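PDB 3FXA: SIS domain protein from Listeria monocytogenes str. 4b F2365, which probably binds and isomerises phosphorylated sugars through its SIS (sugar isomerase) domain, in an assembly of four copies. Local coordinates for residues G85-L90 against I112-T117; G106-L111 against S131-E136; I48-C53 against K61-S66. One frame throughout, in Å; residues are numbered along the deposited sequence. Where two conformers were deposited one is given.

The three contacts lie on two faces of one parallel sheet. Interactions 1 and 2 belong to one face, their centres about 13 Å apart, and touch where Lys116 NZ lies 2.7 Å from Glu136 O, a probable hydrogen bond, and where Ile112 packs on Val132. Interaction 3 lies on the other face, its centre about 16 Å from each of theirs. Strand 48-51 connects them: Val50 turns toward helix 55-69, whereas Val49 and Ala51 face the other way, Val49 CG2 meeting Leu90 CD1 at 3.8 Å and Ala51 CB meeting Leu111 CD1 at 3.8 Å. Beyond that strand, Cys53 packs on Glu107, near loops that in related SIS proteins cradle the sugar phosphate.

Interaction 1: residues G85-L90 against I112-T117; sequences GTLGVL and IPACKT
Leu87 packs on Ala114 and Leu90 on Cys115, joining two neighbouring parts of one layer in the alpha-beta-alpha sandwich of the SIS domain: the 3-10 turn 87-89 with the residue after it, and helix 112-118. All four residues are buried, and the contact between the segments is apolar. Leu87 brings its branched end against the small Ala114, with CD1 3.7 Å from Ala114 CB; a methyl on the helix lets the leucine come close to the backbone. Leu90 has its CG anti to the backbone N (chi1 -179°), which directs CD2 to the helix, 3.9 Å from Cys115 CA. The side chain of Cys115 also meets Leu96 of the sheet.

Backbone bonds shape the turn. Val89 N to Thr86 O, at 2.9 Å, and Leu90 N to Leu87 O, at 3.1 Å, are i to i+3 bonds, and the roughly three residues per turn bring Leu87 and Leu90 to the same side. At Gly85, phi 119° and psi -26° would press a CB on the preceding carbonyl O, which calls for glycine.

Across the subunit boundary, Ile188 and Val187 of the second subunit cover Leu87 and Ala114. Lys118 NZ is hydrogen-bonded to Leu90 O.

Interaction 2: residues G106-L111 against S131-E136; sequences GELLNL and SVIAKE
Leu109 carries its CG anti to its own carbonyl carbon (chi1 -60°), and this swings the end of the side chain toward helix 132-136 although its CB sets out along the flank. Ile133 makes the matching move, with CG1 anti to the carbonyl carbon (chi1 -73°), extending CD1 toward helix 106-109. Leu109 then lodges its CD2 methyl against two successive residues: it lies 3.5 Å from Val132 CG1, a little tighter than usual van der Waals contact, and 3.7 Å from Ile133 CG1. The leucine and the valine cross obliquely; CD2 makes the close contacts, and CD1 only grazes Val132 CB.

Leu108 adds a second, looser meeting one residue earlier. Its CB lies 4.0 Å from the CD1 of Ile133, and its own CD1 comes to 4.1 Å from the same methyl, so the tip of the isoleucine rests against the root and one branch of the leucine. Branched aliphatic residues suit this place, where the two short helices meet through carbon alone.

Both helices follow strands of the SIS domain's parallel sheet and begin at loops on the same side of it. The loop ahead of helix 106-109 probably corresponds to one that in related sugar isomerases holds the phosphate. Ser100, from that loop, touches both Leu108 and Ile133.

Ser131 is the N-cap of helix 132-136: its OG accepts a bond from Ala134 N at 3.2 Å with an N-H...O angle of 158°, and is also hydrogen-bonded to Asn128 O. A serine fits because its short hydroxyl can turn back onto the first helical turn. Val132 N is held by Asn104 OD1, and the backbone of Ile133 is bonded to Gly103, which fixes the start of this helix against the loop leading into helix 106-109.

Interaction 3: residues I48-C53 against K61-S66; sequences IVVAGC and KKLVHS
Val50 sits at the centre of this contact, its two methyls divided between Val64 and Leu63 of helix 55-69. The closest meeting is Val50 CG2 with Val64 CG2, at 3.6 Å; the same Val64 methyl also lies 3.8 Å from Val50 CB, and the two valines slide past each other in opposite directions. On the other branch, Val50 CG1 approaches Leu63 CD2 at 4.0 Å, with these two side chains crossing at about a right angle. The rotation of Val50, with CG1 anti to the backbone N (chi1 -162°), turns one methyl to each helix residue. A beta-branched residue is well chosen: it suits an extended strand and offers two branches close to the backbone.

Around this first shell, Val50 is held in the sheet by backbone hydrogen bonding to Val75, and its side chain also packs on Ile97 and Ile99, while Phe167 backs Leu63. In the helix, His65 N bonds to Lys61 O at 2.9 Å, and on the side turned from the strand Lys62 NZ donates to Ser66 OG at 2.8 Å. The same ammonium forms a salt bridge with Asp168, giving this buried lysine an anionic partner.

Gly52 lies where the strand leads into the turn before helix 55-69. Strand 48-51, helix 55-69 and strand 74-76 form a beta-alpha-beta unit. Helix 157-177, which carries Phe167, lies alongside, and Val58 of the fourth subunit packs on Lys62, while strand 48-51 runs between strands 74-76 and 95-99.

Interaction 1: residues G85-L90 against I112-T117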
loop_
_atom_site.group_PDB
_atom_site.type_symbol
_atom_site.label_atom_id
_atom_site.label_comp_id
_atom_site.label_asym_id
_atom_site.label_seq_id
_atom_site.Cartn_x
_atom_site.Cartn_y
_atom_site.Cartn_z
ATOM N N GLY A 85 9.089 -10.840 -7.956
ATOM C CA GLY A 85 7.956 -11.262 -8.775
ATOM C C GLY A 85 7.013 -10.225 -9.346
ATOM O O GLY A 85 6.387 -10.489 -10.373
ATOM N N THR A 86 6.897 -9.052 -8.707
ATOM C CA THR A 86 5.923 -8.054 -9.154
ATOM C C THR A 86 6.348 -7.340 -10.433
ATOM O O THR A 86 5.512 -6.682 -11.051
ATOM C CB THR A 86 5.400 -7.141 -8.030
ATOM O OG1 THR A 86 6.420 -6.249 -7.560
ATOM C CG2 THR A 86 4.854 -7.998 -6.876
ATOM N N LEU A 87 7.617 -7.506 -10.861
ATOM C CA LEU A 87 8.039 -7.017 -12.201
ATOM C C LEU A 87 7.212 -7.640 -13.337
ATOM O O LEU A 87 7.189 -7.118 -14.455
ATOM C CB LEU A 87 9.536 -7.216 -12.462
ATOM C CG LEU A 87 10.477 -6.126 -12.007
ATOM C CD1 LEU A 87 11.884 -6.609 -12.075
ATOM C CD2 LEU A 87 10.281 -4.848 -12.859
ATOM N N GLY A 88 6.542 -8.754 -13.058
ATOM C CA GLY A 88 5.562 -9.320 -13.998
ATOM C C GLY A 88 4.373 -8.412 -14.350
ATOM O O GLY A 88 3.706 -8.644 -15.351
ATOM N N VAL A 89 4.106 -7.376 -13.548
ATOM C CA VAL A 89 3.058 -6.380 -13.854
ATOM C C VAL A 89 3.422 -5.522 -15.101
ATOM O O VAL A 89 2.523 -4.999 -15.759
ATOM C CB VAL A 89 2.750 -5.441 -12.626
ATOM C CG1 VAL A 89 3.818 -4.359 -12.483
ATOM C CG2 VAL A 89 1.380 -4.768 -12.742
ATOM N N LEU A 90 4.726 -5.387 -15.374
ATOM C CA LEU A 90 5.262 -4.572 -16.464
ATOM C C LEU A 90 5.220 -5.353 -17.771
ATOM O O LEU A 90 5.740 -6.471 -17.856
ATOM C CB LEU A 90 6.711 -4.184 -16.168
ATOM C CG LEU A 90 7.422 -3.300 -17.203
ATOM C CD1 LEU A 90 6.698 -1.950 -17.228
ATOM C CD2 LEU A 90 8.887 -3.151 -16.856
ATOM N N ILE A 112 15.818 -1.996 -14.316
ATOM C CA ILE A 112 16.081 -1.607 -15.711
ATOM C C ILE A 112 16.300 -2.811 -16.622
ATOM O O ILE A 112 15.710 -2.851 -17.704
ATOM C CB ILE A 112 17.212 -0.550 -15.833
ATOM C CG1 ILE A 112 16.777 0.746 -15.113
ATOM C CG2 ILE A 112 17.493 -0.229 -17.288
ATOM C CD1 ILE A 112 17.868 1.797 -14.978
ATOM N N PRO A 113 17.095 -3.804 -16.180
ATOM C CA PRO A 113 17.250 -4.972 -17.078
ATOM C C PRO A 113 15.925 -5.632 -17.511
ATOM O O PRO A 113 15.787 -5.974 -18.699
ATOM C CB PRO A 113 18.129 -5.918 -16.267
ATOM C CG PRO A 113 18.896 -5.061 -15.389
ATOM C CD PRO A 113 17.968 -3.942 -14.997
ATOM N N ALA A 114 14.962 -5.786 -16.586
ATOM C CA ALA A 114 13.641 -6.337 -16.930
ATOM C C ALA A 114 12.878 -5.431 -17.900
ATOM O O ALA A 114 12.223 -5.910 -18.842
ATOM C CB ALA A 114 12.800 -6.607 -15.688
ATOM N N CYS A 115 12.939 -4.118 -17.665
ATOM C CA CYS A 115 12.348 -3.142 -18.588
ATOM C C CYS A 115 12.887 -3.314 -20.022
ATOM O O CYS A 115 12.093 -3.374 -20.962
ATOM C CB CYS A 115 12.583 -1.722 -18.084
ATOM S SG CYS A 115 11.834 -0.408 -19.032
ATOM N N LYS A 116 14.204 -3.481 -20.163
ATOM C CA LYS A 116 14.846 -3.657 -21.483
ATOM C C LYS A 116 14.456 -4.979 -22.154
ATOM O O LYS A 116 14.165 -4.992 -23.346
ATOM C CB LYS A 116 16.370 -3.536 -21.387
ATOM C CG LYS A 116 16.899 -2.185 -20.887
ATOM C CD LYS A 116 16.537 -1.016 -21.797
ATOM C CE LYS A 116 17.076 0.310 -21.269
ATOM N NZ LYS A 116 16.810 1.466 -22.186
ATOM N N THR A 117 14.425 -6.060 -21.376
ATOM C CA THR A 117 14.008 -7.384 -21.860
ATOM C C THR A 117 12.548 -7.360 -22.326
ATOM O O THR A 117 12.210 -7.937 -23.367
ATOM C CB THR A 117 14.198 -8.468 -20.744
ATOM O OG1 THR A 117 15.589 -8.565 -20.414
ATOM C CG2 THR A 117 13.699 -9.841 -21.182
#

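Interaction 2: residues G106-L111 against S131-E136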
loop_
_atom_site.group_PDB
_atom_site.type_symbol
_atom_site.label_atom_id
_atom_site.label_comp_id
_atom_site.label_asym_id
_atom_site.label_seq_id
_atom_site.Cartn_x
_atom_site.Cartn_y
_atom_site.Cartn_z
ATOM N N GLY A 106 19.930 2.140 -6.176
ATOM C CA GLY A 106 20.115 0.706 -6.502
ATOM C C GLY A 106 18.852 -0.119 -6.680
ATOM O O GLY A 106 18.767 -0.924 -7.607
ATOM N N GLU A 107 17.856 0.142 -5.832
ATOM C CA GLU A 107 16.551 -0.536 -5.886
ATOM C C GLU A 107 15.835 -0.349 -7.230
ATOM O O GLU A 107 15.095 -1.225 -7.671
ATOM C CB GLU A 107 15.600 -0.053 -4.777
ATOM C CG GLU A 107 16.003 -0.360 -3.346
ATOM C CD GLU A 107 16.948 0.645 -2.703
ATOM O OE1 GLU A 107 17.658 1.397 -3.415
ATOM O OE2 GLU A 107 16.988 0.659 -1.452
ATOM N N LEU A 108 16.019 0.818 -7.848
ATOM C CA LEU A 108 15.420 1.133 -9.144
ATOM C C LEU A 108 16.289 0.662 -10.286
ATOM O O LEU A 108 15.760 0.217 -11.306
ATOM C CB LEU A 108 15.153 2.642 -9.285
ATOM C CG LEU A 108 14.266 3.326 -8.222
ATOM C CD1 LEU A 108 13.855 4.728 -8.690
ATOM C CD2 LEU A 108 13.011 2.543 -7.958
ATOM N N LEU A 109 17.615 0.752 -10.133
ATOM C CA LEU A 109 18.537 0.316 -11.194
ATOM C C LEU A 109 18.352 -1.170 -11.482
ATOM O O LEU A 109 18.445 -1.583 -12.628
ATOM C CB LEU A 109 19.998 0.605 -10.851
ATOM C CG LEU A 109 20.449 2.045 -10.611
ATOM C CD1 LEU A 109 21.968 2.115 -10.513
ATOM C CD2 LEU A 109 19.930 3.022 -11.691
ATOM N N ASN A 110 18.074 -1.948 -10.426
ATOM C CA ASN A 110 17.740 -3.388 -10.521
ATOM C C ASN A 110 16.499 -3.735 -11.372
ATOM O O ASN A 110 16.342 -4.892 -11.751
ATOM C CB ASN A 110 17.565 -4.005 -9.117
ATOM C CG ASN A 110 18.869 -4.085 -8.320
ATOM O OD1 ASN A 110 19.969 -4.060 -8.865
ATOM N ND2 ASN A 110 18.732 -4.204 -7.010
ATOM N N LEU A 111 15.643 -2.738 -11.657
ATOM C CA LEU A 111 14.436 -2.851 -12.473
ATOM C C LEU A 111 14.682 -2.603 -13.960
ATOM O O LEU A 111 13.846 -2.976 -14.785
ATOM C CB LEU A 111 13.365 -1.831 -11.991
ATOM C CG LEU A 111 13.127 -1.767 -10.474
ATOM C CD1 LEU A 111 12.054 -0.719 -10.073
ATOM C CD2 LEU A 111 12.821 -3.150 -9.888
ATOM N N SER A 131 23.487 10.205 -14.563
ATOM C CA SER A 131 23.026 9.022 -13.824
ATOM C C SER A 131 22.608 7.895 -14.773
ATOM O O SER A 131 22.300 8.119 -15.953
ATOM C CB SER A 131 21.839 9.385 -12.922
ATOM O OG SER A 131 20.643 9.745 -13.644
ATOM N N VAL A 132 22.552 6.681 -14.218
ATOM C CA VAL A 132 22.131 5.493 -14.968
ATOM C C VAL A 132 20.694 5.645 -15.475
ATOM O O VAL A 132 20.421 5.385 -16.646
ATOM C CB VAL A 132 22.292 4.205 -14.105
ATOM C CG1 VAL A 132 21.587 3.010 -14.767
ATOM C CG2 VAL A 132 23.750 3.932 -13.882
ATOM N N ILE A 133 19.803 6.110 -14.596
ATOM C CA ILE A 133 18.390 6.326 -14.916
ATOM C C ILE A 133 18.244 7.332 -16.083
ATOM O O ILE A 133 17.497 7.074 -17.016
ATOM C CB ILE A 133 17.569 6.729 -13.633
ATOM C CG1 ILE A 133 17.411 5.493 -12.735
ATOM C CG2 ILE A 133 16.223 7.314 -14.014
ATOM C CD1 ILE A 133 16.692 5.686 -11.420
ATOM N N ALA A 134 18.991 8.436 -16.034
ATOM C CA ALA A 134 18.976 9.432 -17.126
ATOM C C ALA A 134 19.528 8.859 -18.435
ATOM O O ALA A 134 18.967 9.109 -19.503
ATOM C CB ALA A 134 19.754 10.700 -16.734
ATOM N N LYS A 135 20.608 8.079 -18.343
ATOM C CA LYS A 135 21.272 7.508 -19.531
ATOM C C LYS A 135 20.532 6.324 -20.165
ATOM O O LYS A 135 20.538 6.166 -21.396
ATOM C CB LYS A 135 22.716 7.117 -19.221
ATOM C CG LYS A 135 23.677 8.290 -19.023
ATOM C CD LYS A 135 25.084 7.723 -18.819
ATOM C CE LYS A 135 26.148 8.785 -18.712
ATOM N NZ LYS A 135 27.508 8.165 -18.722
ATOM N N GLU A 136 19.899 5.500 -19.332
ATOM C CA GLU A 136 19.144 4.335 -19.799
ATOM C C GLU A 136 17.733 4.675 -20.283
ATOM O O GLU A 136 17.141 3.902 -21.031
ATOM C CB GLU A 136 19.073 3.261 -18.693
ATOM C CG GLU A 136 20.447 2.658 -18.304
ATOM C CD GLU A 136 21.111 1.856 -19.416
ATOM O OE1 GLU A 136 20.413 1.311 -20.292
ATOM O OE2 GLU A 136 22.355 1.778 -19.414
#

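Interaction 3: residues I48-C53 against K61-S66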
loop_
_atom_site.group_PDB
_atom_site.type_symbol
_atom_site.label_atom_id
_atom_site.label_comp_id
_atom_site.label_asym_id
_atom_site.label_seq_id
_atom_site.Cartn_x
_atom_site.Cartn_y
_atom_site.Cartn_z
ATOM N N ILE A 48 0.717 2.698 -17.142
ATOM C CA ILE A 48 1.880 3.404 -16.631
ATOM C C ILE A 48 2.317 2.722 -15.329
ATOM O O ILE A 48 1.556 2.654 -14.397
ATOM C CB ILE A 48 1.560 4.883 -16.379
ATOM C CG1 ILE A 48 1.025 5.562 -17.659
ATOM C CG2 ILE A 48 2.806 5.613 -15.878
ATOM C CD1 ILE A 48 0.457 6.962 -17.426
ATOM N N VAL A 49 3.547 2.251 -15.262
ATOM C CA VAL A 49 4.058 1.589 -14.046
ATOM C C VAL A 49 5.047 2.587 -13.448
ATOM O O VAL A 49 5.984 2.983 -14.121
ATOM C CB VAL A 49 4.736 0.249 -14.394
ATOM C CG1 VAL A 49 5.195 -0.441 -13.140
ATOM C CG2 VAL A 49 3.761 -0.651 -15.165
ATOM N N VAL A 50 4.841 3.025 -12.201
ATOM C CA VAL A 50 5.735 4.031 -11.584
ATOM C C VAL A 50 6.432 3.424 -10.370
ATOM O O VAL A 50 5.768 2.813 -9.537
ATOM C CB VAL A 50 5.012 5.333 -11.196
ATOM C CG1 VAL A 50 6.018 6.517 -10.978
ATOM C CG2 VAL A 50 4.000 5.713 -12.268
ATOM N N ALA A 51 7.754 3.623 -10.270
ATOM C CA ALA A 51 8.554 3.133 -9.134
ATOM C C ALA A 51 9.381 4.238 -8.476
ATOM O O ALA A 51 9.938 5.098 -9.149
ATOM C CB ALA A 51 9.503 2.027 -9.605
ATOM N N GLY A 52 9.482 4.183 -7.159
ATOM C CA GLY A 52 10.292 5.106 -6.381
ATOM C C GLY A 52 10.422 4.559 -4.971
ATOM O O GLY A 52 9.612 3.695 -4.562
ATOM N N CYS A 53 11.450 5.044 -4.274
ATOM C CA CYS A 53 11.760 4.711 -2.878
ATOM C C CYS A 53 11.543 5.940 -1.990
ATOM O O CYS A 53 11.911 7.058 -2.369
ATOM C CB CYS A 53 13.220 4.303 -2.752
ATOM S SG CYS A 53 13.653 2.803 -3.587
ATOM N N LYS A 61 3.330 7.474 -6.218
ATOM C CA LYS A 61 1.938 7.203 -5.872
ATOM C C LYS A 61 1.021 8.369 -6.290
ATOM O O LYS A 61 -0.139 8.138 -6.647
ATOM C CB LYS A 61 1.796 6.859 -4.403
ATOM C CG LYS A 61 2.420 5.506 -4.083
ATOM C CD LYS A 61 2.513 5.265 -2.589
ATOM C CE LYS A 61 3.246 3.934 -2.300
ATOM N NZ LYS A 61 3.479 3.618 -0.858
ATOM N N LYS A 62 1.556 9.602 -6.279
ATOM C CA LYS A 62 0.747 10.767 -6.669
ATOM C C LYS A 62 0.508 10.686 -8.195
ATOM O O LYS A 62 -0.634 10.823 -8.658
ATOM C CB LYS A 62 1.397 12.081 -6.207
ATOM C CG LYS A 62 0.395 13.205 -5.913
ATOM C CD LYS A 62 -0.383 13.618 -7.127
ATOM C CE LYS A 62 -1.356 14.686 -6.844
ATOM N NZ LYS A 62 -1.932 15.250 -8.094
ATOM N N LEU A 63 1.565 10.417 -8.959
ATOM C CA LEU A 63 1.435 10.185 -10.403
ATOM C C LEU A 63 0.384 9.090 -10.711
ATOM O O LEU A 63 -0.528 9.290 -11.536
ATOM C CB LEU A 63 2.750 9.794 -11.050
ATOM C CG LEU A 63 3.800 10.849 -11.434
ATOM C CD1 LEU A 63 4.335 11.656 -10.266
ATOM C CD2 LEU A 63 4.923 10.160 -12.201
ATOM N N VAL A 64 0.511 7.964 -10.019
ATOM C CA VAL A 64 -0.393 6.818 -10.187
ATOM C C VAL A 64 -1.839 7.177 -9.897
ATOM O O VAL A 64 -2.697 6.906 -10.717
ATOM C CB VAL A 64 0.074 5.611 -9.325
ATOM C CG1 VAL A 64 -1.033 4.515 -9.224
ATOM C CG2 VAL A 64 1.425 5.026 -9.860
ATOM N N HIS A 65 -2.114 7.868 -8.787
ATOM C CA HIS A 65 -3.493 8.290 -8.537
ATOM C C HIS A 65 -4.065 9.204 -9.654
ATOM O O HIS A 65 -5.146 8.940 -10.213
ATOM C CB HIS A 65 -3.647 9.007 -7.191
ATOM C CG HIS A 65 -5.038 9.533 -6.960
ATOM N ND1 HIS A 65 -6.088 8.719 -6.585
ATOM C CD2 HIS A 65 -5.570 10.765 -7.154
ATOM C CE1 HIS A 65 -7.191 9.432 -6.522
ATOM N NE2 HIS A 65 -6.909 10.678 -6.861
ATOM N N SER A 66 -3.330 10.272 -9.935
ATOM C CA SER A 66 -3.771 11.268 -10.905
ATOM C C SER A 66 -3.878 10.763 -12.343
ATOM O O SER A 66 -4.798 11.181 -13.059
ATOM C CB SER A 66 -2.966 12.572 -10.766
ATOM O OG SER A 66 -3.202 13.122 -9.474
#